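Local coordinates for ABC transporter, solute-binding protein (Staphylococcus aureus, PDB 6LKK) that binds glucose 6-phosphate in the cleft of a periplasmic-binding-protein fold and takes part in two-component signal transduction, probably as the sensor of that sugar phosphate, at residues T79-D84 with K253-D258; V92-L97 with L213-I218; R115-L120 with P207-M212; G127-S132 with H158-H163. One frame throughout, in Å; residues are numbered along the deposited sequence.

In the fold
Contact 2 is the buried core of the set, an antiparallel strand pair that carries two residues of the glucose 6-phosphate pocket. Contacts 1, 3 and 4 are partly buried and lie farther from the chain's centre. Contact 1 joins the same sheet, since strand 253-254 pairs with strand 92-105, but mixes a short backbone bridge with salt bridges. On the other side of the centre from contact 1, contact 4 packs a helix on strand 129-132 with aromatic rings. Contact 3 joins two loops by a carboxylate that accepts from backbone N-H groups; its segment 207-212 runs straight into strand 213-221 of contact 2, while Leu120 touches Phe160 and His163 of contact 4.

Contact 1: residues T79-D84 with K253-D258; sequences TQQLED and KSIRKD
A single beta bridge between Gln81 and Arg256 joins the loop 79-84 to the chain leaving strand 253-254, with side chains crossing or running alongside it. Two nearly straight backbone bonds fix the register: Lys257 N donates to Gln80 O at 2.9 Å, and Leu82 N to Ile255 O at 2.8 Å. Gln80 and Arg256 lie side by side and point the same way. CB of Gln80 sits over the rim of one guanidinium face, and the amide and guanidinium planes are 39° apart. Asp258 meets the guanidinium side-on at its edge, NE and NH2 each using the syn lone pair of one carboxylate oxygen, while NH1 donates to Thr238 O. Gln81 crosses Ile255 obliquely, its CD 3.5 Å from Ile255 CG1. Ser254 OG accepts from Arg256 N in an ST turn and is also bonded to Gln243, which links the turn to helix 240-250. Toward the solvent side, Leu82 and Lys257 slide past each other in opposite directions. The lysine chain, bent at chi3 (137°), then crosses Glu83, and its NZ meets Glu83 OE1 from above the carboxylate plane at 2.8 Å.

Contact 2: residues V92-L97 with L213-I218; sequences VTSFLL and LNVDGI. With G6P (6-O-phosphono-alpha-D-glucopyranose), chain B.
Strands 92-97 and 213-218 pair antiparallel, and a classic beta bulge, with Phe95 and Leu96 both facing Asp216, interrupts the register. The tight part is the end at Thr93 and Ile218, where each backbone N donates to the other's O; Ile218 N reaches Thr93 O at 2.8 Å. Val92 CG1 packs directly on the glycine backbone, 3.7 Å from Gly217 CA. Phe95, with CG anti to its backbone N (chi1 170°), crosses Ile218 obliquely, and Ile218 CD1 comes within 3.5 Å of Phe95 CD1. At the bulge the Phe95 N bond to Asp216 O is short, 2.7 Å, whereas that from Leu96 N is weak. Packing loosens toward Leu97, whose CD2 runs alongside Val215 CG2 at 4.1 Å, and Val215 and Leu213 are partly exposed. Asp216, on the opposite face of the sheet from Leu97 and Val215, and Asn214 are both buried and reach the sugar. Asp216 OD2 takes the proton of G6P O3 at 2.7 Å and OD1 that of O2, which itself accepts from Asn214 ND2 at 3.0 Å. Tyr9 also bonds Asp216, and Gln142 holds Asn214 OD1. Beyond Phe95 and Ile218, Met56 of strand 54-56 and Leu237 of helix 230-237 pack on both side chains, while strand 253-254 pairs with strand 92-105 at Leu97.

Contact 3: residues R115-L120 with P207-M212; sequences RGYQDL and PIEGTM
Glu209 reaches from a type I turn, Pro207 to Gly210, to the backbone of the loop 115-120. Its CB points toward that loop, and CG lies anti to the carbonyl carbon. A bend at chi2 (89°) then swings the carboxylate over the start of residues 117-120, which have helical backbone angles. CD sits 3.3 Å from Tyr117 N. At the tip the oxygens divide the work: OE1 accepts from Tyr117 N at 2.9 Å, and OE2 from Gln118 N at 2.9 Å. Both donors come from above the carboxylate plane, 35° and 50° out of it. OE1 also lies against Gly116 CA, 3.3 Å away, while OE2 touches Gln118 CG and takes a further hydrogen bond from a water that in turn accepts from Asp119 N. The acid therefore meets three donors, an environment that would be expected to stabilise its charge.

Beside it, Pro207 and Tyr117 lie side by side, with Pro207 CG 3.5 Å from Tyr117 CE2, and Gly210 O lies in the ring plane at the edge. The phenol OH bonds His143 of helix 138-151 and shares a water with Met212 N, which donates to that water. Ile208 N donates to Arg115 O, on a lone pair in the carbonyl plane, tying the turn to the loop a second time. Two connections of the substrate-binding-protein fold are thus joined, with the Tyr117 side chain about 11 Å from the bound sugar phosphate: a carboxylate from a beta turn accepts successive backbone N-H groups where helical backbone angles begin, an arrangement resembling the capping of a helix N-terminus.

Contact 4: residues G127-S132 with H158-H163; sequences GKIAYS and HQFQNH
An edge-to-face aromatic pair docks helix 154-161 on strand 129-132, a helix-on-sheet packing of the alpha/beta binding-protein fold. The edge of Phe160 is directed at the face of Tyr131, with ring centroids 5.2 Å apart and planes at 63°. Phe160 CE2 stands over that face near its rim, 3.6 Å from Tyr131 CD1. The two side chains slide past each other in opposite directions. Tyr131 holds CG in the crowded position between its backbone N and carbonyl carbon (chi1 69°), whereas Phe160 has CG anti to the backbone N, which brings the ring from the helix across to the strand. Two residues back on the strand, Ile129 CG2 adds a looser apolar touch to Phe160 CE1 at 4.2 Å.

Toward the tip of the tyrosine, Gln161 crosses it at about a right angle, its CG 3.4 Å from Tyr131 OH. The hydroxyl is fixed in turn by polar partners: a water in the ring plane that donates to Gln161 O, and Gln166 NE2 beyond the helix. In the next shell, Met144 of helix 138-151 and Leu186 of strand 184-188 pack on both aromatic side chains, so the pair is buried between the sheet and two helices. Strand 165-167, bonded to Tyr131 through Met165, continues the chain just after the helix. At the outer end, His163 has its NE2 bonded to Gln122 O, and Gly127, at positive phi, turns its backbone to the same residue. There Gly127 N donates to His163 O at 2.9 Å, from 38° above the carbonyl plane.

Contact 1: residues T79-D84 with K253-D258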
# COMPACT_ATOMS: atom_id res chain seq x y z
N THR A 79 -17.28 -7.31 10.88
CA THR A 79 -17.41 -8.25 11.98
C THR A 79 -16.50 -9.47 11.81
O THR A 79 -16.07 -10.07 12.80
CB THR A 79 -18.86 -8.71 12.11
OG1 THR A 79 -19.70 -7.57 12.34
CG2 THR A 79 -19.04 -9.69 13.27
N GLN A 80 -16.20 -9.85 10.56
CA GLN A 80 -15.39 -11.02 10.28
C GLN A 80 -13.92 -10.69 10.10
O GLN A 80 -13.14 -11.58 9.72
CB GLN A 80 -15.90 -11.73 9.01
CG GLN A 80 -17.06 -12.68 9.24
CD GLN A 80 -18.35 -11.96 9.59
OE1 GLN A 80 -18.90 -12.14 10.68
NE2 GLN A 80 -18.84 -11.14 8.67
N GLN A 81 -13.51 -9.46 10.37
CA GLN A 81 -12.15 -9.03 10.10
C GLN A 81 -11.26 -9.21 11.32
O GLN A 81 -11.72 -9.22 12.46
CB GLN A 81 -12.14 -7.56 9.66
CG GLN A 81 -12.81 -7.35 8.33
CD GLN A 81 -12.67 -5.93 7.82
OE1 GLN A 81 -12.28 -5.03 8.57
NE2 GLN A 81 -12.98 -5.73 6.55
N LEU A 82 -9.96 -9.36 11.05
CA LEU A 82 -8.97 -9.46 12.11
C LEU A 82 -9.14 -8.32 13.10
O LEU A 82 -9.28 -7.15 12.72
CB LEU A 82 -7.56 -9.44 11.50
CG LEU A 82 -7.24 -10.66 10.64
CD1 LEU A 82 -6.00 -10.43 9.80
CD2 LEU A 82 -7.08 -11.90 11.52
N GLU A 83 -9.12 -8.67 14.39
CA GLU A 83 -9.50 -7.72 15.44
C GLU A 83 -8.59 -6.50 15.45
O GLU A 83 -9.04 -5.39 15.74
CB GLU A 83 -9.46 -8.42 16.80
CG GLU A 83 -10.25 -9.73 16.88
CD GLU A 83 -11.67 -9.54 17.38
OE1 GLU A 83 -12.36 -10.56 17.59
OE2 GLU A 83 -12.10 -8.38 17.55
N ASP A 84 -7.30 -6.68 15.15
CA ASP A 84 -6.33 -5.61 15.31
C ASP A 84 -6.34 -4.60 14.17
O ASP A 84 -5.74 -3.53 14.31
CB ASP A 84 -4.92 -6.19 15.44
CG ASP A 84 -4.73 -6.97 16.72
OD1 ASP A 84 -5.43 -6.68 17.71
OD2 ASP A 84 -3.88 -7.88 16.74
N LYS A 253 -2.38 -10.80 1.97
CA LYS A 253 -2.69 -11.00 3.38
C LYS A 253 -4.11 -10.50 3.62
O LYS A 253 -4.36 -9.29 3.61
CB LYS A 253 -1.66 -10.29 4.26
CG LYS A 253 -0.30 -10.98 4.24
CD LYS A 253 0.74 -10.23 5.05
CE LYS A 253 2.00 -11.07 5.25
NZ LYS A 253 2.66 -11.43 3.97
N SER A 254 -5.03 -11.43 3.82
CA SER A 254 -6.44 -11.11 3.94
C SER A 254 -6.72 -10.33 5.22
O SER A 254 -6.07 -10.51 6.25
CB SER A 254 -7.28 -12.38 3.91
OG SER A 254 -8.65 -12.10 4.17
N ILE A 255 -7.74 -9.47 5.15
CA ILE A 255 -8.24 -8.78 6.33
C ILE A 255 -9.17 -9.65 7.16
O ILE A 255 -9.52 -9.26 8.28
CB ILE A 255 -8.96 -7.49 5.89
CG1 ILE A 255 -9.27 -6.57 7.08
CG2 ILE A 255 -10.24 -7.81 5.12
CD1 ILE A 255 -8.05 -6.06 7.82
N ARG A 256 -9.57 -10.81 6.66
CA ARG A 256 -10.60 -11.63 7.29
C ARG A 256 -10.00 -12.73 8.16
O ARG A 256 -8.92 -13.26 7.87
CB ARG A 256 -11.51 -12.26 6.24
CG ARG A 256 -12.34 -11.26 5.45
CD ARG A 256 -13.22 -11.98 4.44
NE ARG A 256 -14.22 -12.84 5.08
CZ ARG A 256 -15.52 -12.55 5.21
NH1 ARG A 256 -16.02 -11.42 4.75
NH2 ARG A 256 -16.31 -13.42 5.81
N LYS A 257 -10.73 -13.07 9.23
CA LYS A 257 -10.33 -14.17 10.10
C LYS A 257 -10.50 -15.53 9.43
O LYS A 257 -9.75 -16.47 9.73
CB LYS A 257 -11.16 -14.15 11.39
CG LYS A 257 -11.00 -12.92 12.26
CD LYS A 257 -12.18 -12.81 13.22
CE LYS A 257 -11.76 -12.43 14.62
NZ LYS A 257 -12.95 -12.30 15.52
N ASP A 258 -11.49 -15.66 8.54
CA ASP A 258 -11.87 -16.95 7.97
C ASP A 258 -11.23 -17.20 6.61
O ASP A 258 -11.80 -17.91 5.77
CB ASP A 258 -13.39 -17.06 7.87
CG ASP A 258 -14.01 -15.93 7.06
OD1 ASP A 258 -13.26 -15.06 6.58
OD2 ASP A 258 -15.25 -15.92 6.92
O HOH W 1 -19.02 -11.87 5.60

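Contact 2: residues V92-L97 with L213-I218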
# COMPACT_ATOMS: atom_id res chain seq x y z
N VAL A 92 -14.17 4.24 5.81
CA VAL A 92 -13.23 3.27 5.26
C VAL A 92 -13.52 1.89 5.82
O VAL A 92 -13.68 1.72 7.04
CB VAL A 92 -11.77 3.67 5.56
CG1 VAL A 92 -10.80 2.63 5.00
CG2 VAL A 92 -11.47 5.04 4.98
N THR A 93 -13.58 0.90 4.93
CA THR A 93 -13.58 -0.51 5.30
C THR A 93 -12.19 -1.07 5.02
O THR A 93 -11.65 -0.89 3.93
CB THR A 93 -14.62 -1.29 4.49
OG1 THR A 93 -15.93 -0.74 4.71
CG2 THR A 93 -14.63 -2.77 4.88
N SER A 94 -11.61 -1.75 6.01
CA SER A 94 -10.32 -2.38 5.78
C SER A 94 -10.45 -3.48 4.74
O SER A 94 -11.46 -4.18 4.67
CB SER A 94 -9.77 -2.95 7.09
OG SER A 94 -9.48 -1.89 8.00
N PHE A 95 -9.41 -3.62 3.91
CA PHE A 95 -9.46 -4.48 2.73
C PHE A 95 -8.33 -5.50 2.69
O PHE A 95 -8.58 -6.69 2.49
CB PHE A 95 -9.42 -3.60 1.47
CG PHE A 95 -9.22 -4.37 0.19
CD1 PHE A 95 -10.06 -5.42 -0.14
CD2 PHE A 95 -8.19 -4.04 -0.68
CE1 PHE A 95 -9.89 -6.12 -1.31
CE2 PHE A 95 -8.01 -4.74 -1.85
CZ PHE A 95 -8.86 -5.78 -2.17
N LEU A 96 -7.08 -5.06 2.87
CA LEU A 96 -5.93 -5.95 2.81
C LEU A 96 -4.86 -5.43 3.77
O LEU A 96 -4.83 -4.26 4.12
CB LEU A 96 -5.34 -6.05 1.40
CG LEU A 96 -6.06 -6.86 0.32
CD1 LEU A 96 -5.25 -6.78 -0.96
CD2 LEU A 96 -6.27 -8.31 0.74
N LEU A 97 -3.98 -6.34 4.16
CA LEU A 97 -2.78 -6.00 4.93
C LEU A 97 -1.59 -6.03 3.98
O LEU A 97 -1.36 -7.04 3.31
CB LEU A 97 -2.57 -6.98 6.09
CG LEU A 97 -3.77 -7.16 7.02
CD1 LEU A 97 -3.46 -8.21 8.07
CD2 LEU A 97 -4.14 -5.84 7.68
N LEU A 213 3.20 -1.99 8.64
CA LEU A 213 2.12 -2.77 8.06
C LEU A 213 1.01 -1.81 7.64
O LEU A 213 0.35 -1.20 8.48
CB LEU A 213 1.58 -3.81 9.04
CG LEU A 213 0.50 -4.74 8.49
CD1 LEU A 213 1.06 -5.63 7.39
CD2 LEU A 213 -0.12 -5.57 9.60
N ASN A 214 0.80 -1.70 6.33
CA ASN A 214 -0.29 -0.89 5.81
C ASN A 214 -1.60 -1.66 5.92
O ASN A 214 -1.69 -2.81 5.50
CB ASN A 214 -0.05 -0.51 4.35
CG ASN A 214 1.22 0.29 4.15
OD1 ASN A 214 1.81 0.79 5.11
ND2 ASN A 214 1.63 0.43 2.90
N VAL A 215 -2.62 -1.01 6.47
CA VAL A 215 -3.98 -1.52 6.40
C VAL A 215 -4.65 -0.79 5.24
O VAL A 215 -5.08 0.36 5.37
CB VAL A 215 -4.73 -1.32 7.72
CG1 VAL A 215 -6.11 -1.97 7.65
CG2 VAL A 215 -3.93 -1.89 8.89
N ASP A 216 -4.70 -1.45 4.09
CA ASP A 216 -5.34 -0.87 2.91
C ASP A 216 -6.85 -0.84 3.11
O ASP A 216 -7.44 -1.71 3.76
CB ASP A 216 -5.00 -1.68 1.66
CG ASP A 216 -3.52 -1.61 1.31
OD1 ASP A 216 -2.76 -0.88 1.98
OD2 ASP A 216 -3.12 -2.30 0.34
N GLY A 217 -7.50 0.19 2.55
CA GLY A 217 -8.90 0.43 2.79
C GLY A 217 -9.69 0.61 1.51
O GLY A 217 -9.14 0.72 0.41
N ILE A 218 -11.02 0.62 1.67
CA ILE A 218 -11.98 0.86 0.60
C ILE A 218 -12.99 1.89 1.09
O ILE A 218 -13.46 1.81 2.23
CB ILE A 218 -12.71 -0.42 0.16
CG1 ILE A 218 -11.73 -1.43 -0.44
CG2 ILE A 218 -13.80 -0.10 -0.86
CD1 ILE A 218 -12.31 -2.82 -0.57
C1 G6P B . 0.96 1.25 -0.57
C2 G6P B . -0.37 0.51 -0.26
C3 G6P B . -1.07 -0.02 -1.46
C4 G6P B . -0.93 0.88 -2.60
C5 G6P B . 0.53 0.90 -3.04
C6 G6P B . 0.74 1.92 -4.11
O1 G6P B . 1.98 0.75 0.23
O2 G6P B . -0.13 -0.57 0.64
O3 G6P B . -2.52 -0.16 -1.13
O4 G6P B . -1.74 0.42 -3.71
O5 G6P B . 1.46 1.23 -1.94
O6 G6P B . 0.35 3.18 -3.62
P G6P B . 1.39 4.50 -3.77
O1P G6P B . 0.66 5.74 -3.28
O2P G6P B . 1.79 4.69 -5.25
O3P G6P B . 2.61 4.27 -2.95
O HOH W 2 -16.29 1.48 3.06

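Contact 3: residues R115-L120 with P207-M212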
# COMPACT_ATOMS: atom_id res chain seq x y z
N ARG A 115 19.94 -5.85 5.98
CA ARG A 115 18.93 -6.44 6.84
C ARG A 115 17.82 -5.47 7.22
O ARG A 115 16.79 -5.91 7.76
CB ARG A 115 19.56 -6.98 8.13
CG ARG A 115 20.25 -8.33 8.00
CD ARG A 115 21.55 -8.25 7.22
NE ARG A 115 22.23 -9.54 7.18
CZ ARG A 115 23.11 -9.97 8.08
NH1 ARG A 115 23.65 -11.17 7.94
NH2 ARG A 115 23.47 -9.20 9.10
N GLY A 116 17.99 -4.18 6.96
CA GLY A 116 17.02 -3.20 7.40
C GLY A 116 17.47 -1.80 7.07
O GLY A 116 18.34 -1.59 6.22
N TYR A 117 16.86 -0.83 7.76
CA TYR A 117 17.08 0.58 7.43
C TYR A 117 18.50 1.02 7.74
O TYR A 117 19.10 1.78 6.97
CB TYR A 117 16.07 1.45 8.17
CG TYR A 117 14.66 1.31 7.68
CD1 TYR A 117 14.29 1.72 6.40
CD2 TYR A 117 13.68 0.76 8.49
CE1 TYR A 117 12.99 1.59 5.96
CE2 TYR A 117 12.38 0.63 8.06
CZ TYR A 117 12.04 1.04 6.79
OH TYR A 117 10.74 0.90 6.37
N GLN A 118 19.06 0.59 8.87
CA GLN A 118 20.41 1.01 9.23
C GLN A 118 21.42 0.59 8.18
O GLN A 118 22.34 1.35 7.84
CB GLN A 118 20.80 0.45 10.60
CG GLN A 118 20.01 1.04 11.75
CD GLN A 118 20.63 0.74 13.10
OE1 GLN A 118 21.80 0.36 13.19
NE2 GLN A 118 19.85 0.90 14.16
N ASP A 119 21.27 -0.62 7.63
CA ASP A 119 22.20 -1.11 6.63
C ASP A 119 22.14 -0.30 5.34
O ASP A 119 23.12 -0.26 4.59
CB ASP A 119 21.91 -2.58 6.31
CG ASP A 119 22.30 -3.51 7.45
OD1 ASP A 119 22.93 -3.04 8.42
OD2 ASP A 119 21.96 -4.70 7.37
N LEU A 120 21.00 0.35 5.06
CA LEU A 120 20.91 1.17 3.86
C LEU A 120 21.84 2.38 3.92
O LEU A 120 22.14 2.97 2.88
CB LEU A 120 19.47 1.62 3.64
CG LEU A 120 18.45 0.53 3.30
CD1 LEU A 120 17.06 1.14 3.17
CD2 LEU A 120 18.82 -0.21 2.03
N PRO A 207 12.48 -5.03 7.19
CA PRO A 207 13.53 -4.41 8.02
C PRO A 207 13.45 -4.84 9.48
O PRO A 207 12.39 -4.77 10.11
CB PRO A 207 13.28 -2.91 7.85
CG PRO A 207 11.96 -2.77 7.16
CD PRO A 207 11.70 -4.04 6.43
N ILE A 208 14.59 -5.28 10.01
CA ILE A 208 14.64 -5.80 11.37
C ILE A 208 14.31 -4.73 12.40
O ILE A 208 13.85 -5.06 13.50
CB ILE A 208 16.01 -6.44 11.67
CG1 ILE A 208 17.15 -5.44 11.47
CG2 ILE A 208 16.22 -7.67 10.79
CD1 ILE A 208 18.50 -5.93 11.98
N GLU A 209 14.52 -3.45 12.09
CA GLU A 209 14.23 -2.39 13.05
C GLU A 209 12.73 -2.18 13.26
O GLU A 209 12.35 -1.52 14.22
CB GLU A 209 14.85 -1.07 12.61
CG GLU A 209 16.35 -1.10 12.43
CD GLU A 209 16.76 -1.50 11.03
OE1 GLU A 209 15.89 -1.92 10.24
OE2 GLU A 209 17.97 -1.39 10.71
N GLY A 210 11.90 -2.72 12.38
CA GLY A 210 10.48 -2.45 12.44
C GLY A 210 9.90 -2.25 11.06
O GLY A 210 10.27 -1.31 10.35
N THR A 211 8.98 -3.13 10.69
CA THR A 211 8.34 -3.11 9.38
C THR A 211 6.95 -2.49 9.51
O THR A 211 6.14 -2.93 10.33
CB THR A 211 8.25 -4.53 8.82
OG1 THR A 211 9.57 -5.06 8.67
CG2 THR A 211 7.53 -4.56 7.48
N MET A 212 6.68 -1.47 8.69
CA MET A 212 5.36 -0.85 8.69
C MET A 212 4.35 -1.77 8.00
O MET A 212 4.61 -2.28 6.90
CB MET A 212 5.42 0.49 7.97
CG MET A 212 4.10 1.26 7.92
SD MET A 212 3.45 1.64 9.56
CE MET A 212 4.78 2.66 10.18
O HOH W 3 8.76 -0.90 6.83
O HOH W 4 19.68 -2.65 9.07

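Contact 4: residues G127-S132 with H158-H163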
# COMPACT_ATOMS: atom_id res chain seq x y z
N GLY A 127 23.54 7.18 -2.64
CA GLY A 127 23.04 7.52 -3.95
C GLY A 127 22.61 6.35 -4.80
O GLY A 127 22.20 6.56 -5.95
N LYS A 128 22.68 5.12 -4.28
CA LYS A 128 22.30 3.93 -5.02
C LYS A 128 21.07 3.26 -4.41
O LYS A 128 20.81 2.08 -4.68
CB LYS A 128 23.48 2.96 -5.08
CG LYS A 128 24.72 3.59 -5.70
CD LYS A 128 25.86 2.60 -5.86
CE LYS A 128 27.08 3.27 -6.47
NZ LYS A 128 28.14 2.29 -6.84
N ILE A 129 20.31 4.00 -3.61
CA ILE A 129 19.08 3.54 -2.99
C ILE A 129 17.96 4.47 -3.45
O ILE A 129 18.18 5.68 -3.61
CB ILE A 129 19.18 3.55 -1.45
CG1 ILE A 129 20.46 2.85 -0.99
CG2 ILE A 129 17.94 2.92 -0.83
CD1 ILE A 129 20.58 1.42 -1.46
N ALA A 130 16.77 3.91 -3.66
CA ALA A 130 15.64 4.68 -4.17
C ALA A 130 14.43 4.55 -3.26
O ALA A 130 14.24 3.54 -2.57
CB ALA A 130 15.26 4.24 -5.58
N TYR A 131 13.60 5.59 -3.26
CA TYR A 131 12.31 5.57 -2.58
C TYR A 131 11.39 6.54 -3.32
O TYR A 131 11.83 7.32 -4.16
CB TYR A 131 12.43 5.95 -1.10
CG TYR A 131 12.81 7.39 -0.85
CD1 TYR A 131 14.09 7.86 -1.10
CD2 TYR A 131 11.88 8.29 -0.34
CE1 TYR A 131 14.43 9.17 -0.86
CE2 TYR A 131 12.21 9.61 -0.10
CZ TYR A 131 13.49 10.04 -0.36
OH TYR A 131 13.81 11.36 -0.12
N SER A 132 10.10 6.47 -3.00
CA SER A 132 9.11 7.30 -3.68
C SER A 132 8.66 8.47 -2.80
O SER A 132 8.74 8.43 -1.57
CB SER A 132 7.90 6.47 -4.11
OG SER A 132 7.35 5.73 -3.03
N HIS A 158 16.04 12.41 7.81
CA HIS A 158 16.88 13.23 6.95
C HIS A 158 18.15 12.49 6.54
O HIS A 158 18.62 12.62 5.41
CB HIS A 158 17.22 14.54 7.65
CG HIS A 158 16.06 15.47 7.79
ND1 HIS A 158 16.09 16.58 8.61
CD2 HIS A 158 14.84 15.47 7.20
CE1 HIS A 158 14.93 17.21 8.53
NE2 HIS A 158 14.15 16.56 7.68
N GLN A 159 18.73 11.71 7.46
CA GLN A 159 19.93 10.97 7.12
C GLN A 159 19.66 9.99 5.99
O GLN A 159 20.48 9.86 5.06
CB GLN A 159 20.47 10.23 8.35
CG GLN A 159 21.85 9.61 8.10
CD GLN A 159 22.40 8.87 9.31
OE1 GLN A 159 21.77 8.81 10.36
NE2 GLN A 159 23.60 8.31 9.16
N PHE A 160 18.53 9.29 6.03
CA PHE A 160 18.19 8.39 4.93
C PHE A 160 17.97 9.17 3.64
O PHE A 160 18.50 8.80 2.58
CB PHE A 160 16.94 7.58 5.26
CG PHE A 160 16.41 6.82 4.08
CD1 PHE A 160 16.95 5.60 3.73
CD2 PHE A 160 15.41 7.36 3.29
CE1 PHE A 160 16.49 4.92 2.62
CE2 PHE A 160 14.95 6.68 2.18
CZ PHE A 160 15.49 5.46 1.85
N GLN A 161 17.19 10.24 3.69
CA GLN A 161 16.87 10.99 2.48
C GLN A 161 18.13 11.56 1.84
O GLN A 161 18.22 11.63 0.61
CB GLN A 161 15.87 12.10 2.79
CG GLN A 161 14.50 11.57 3.19
CD GLN A 161 13.49 12.68 3.41
OE1 GLN A 161 13.77 13.67 4.08
NE2 GLN A 161 12.30 12.51 2.83
N ASN A 162 19.11 11.97 2.64
CA ASN A 162 20.37 12.45 2.09
C ASN A 162 21.22 11.32 1.52
O ASN A 162 22.21 11.59 0.83
CB ASN A 162 21.17 13.19 3.16
CG ASN A 162 20.51 14.50 3.57
OD1 ASN A 162 19.88 15.17 2.76
ND2 ASN A 162 20.66 14.86 4.84
N HIS A 163 20.85 10.07 1.78
CA HIS A 163 21.57 8.90 1.29
C HIS A 163 20.93 8.29 0.05
O HIS A 163 21.56 7.44 -0.60
CB HIS A 163 21.65 7.85 2.40
CG HIS A 163 22.85 6.96 2.32
ND1 HIS A 163 24.11 7.37 2.71
CD2 HIS A 163 22.98 5.67 1.93
CE1 HIS A 163 24.96 6.38 2.54
NE2 HIS A 163 24.31 5.34 2.07
O HOH W 5 16.17 12.30 -1.05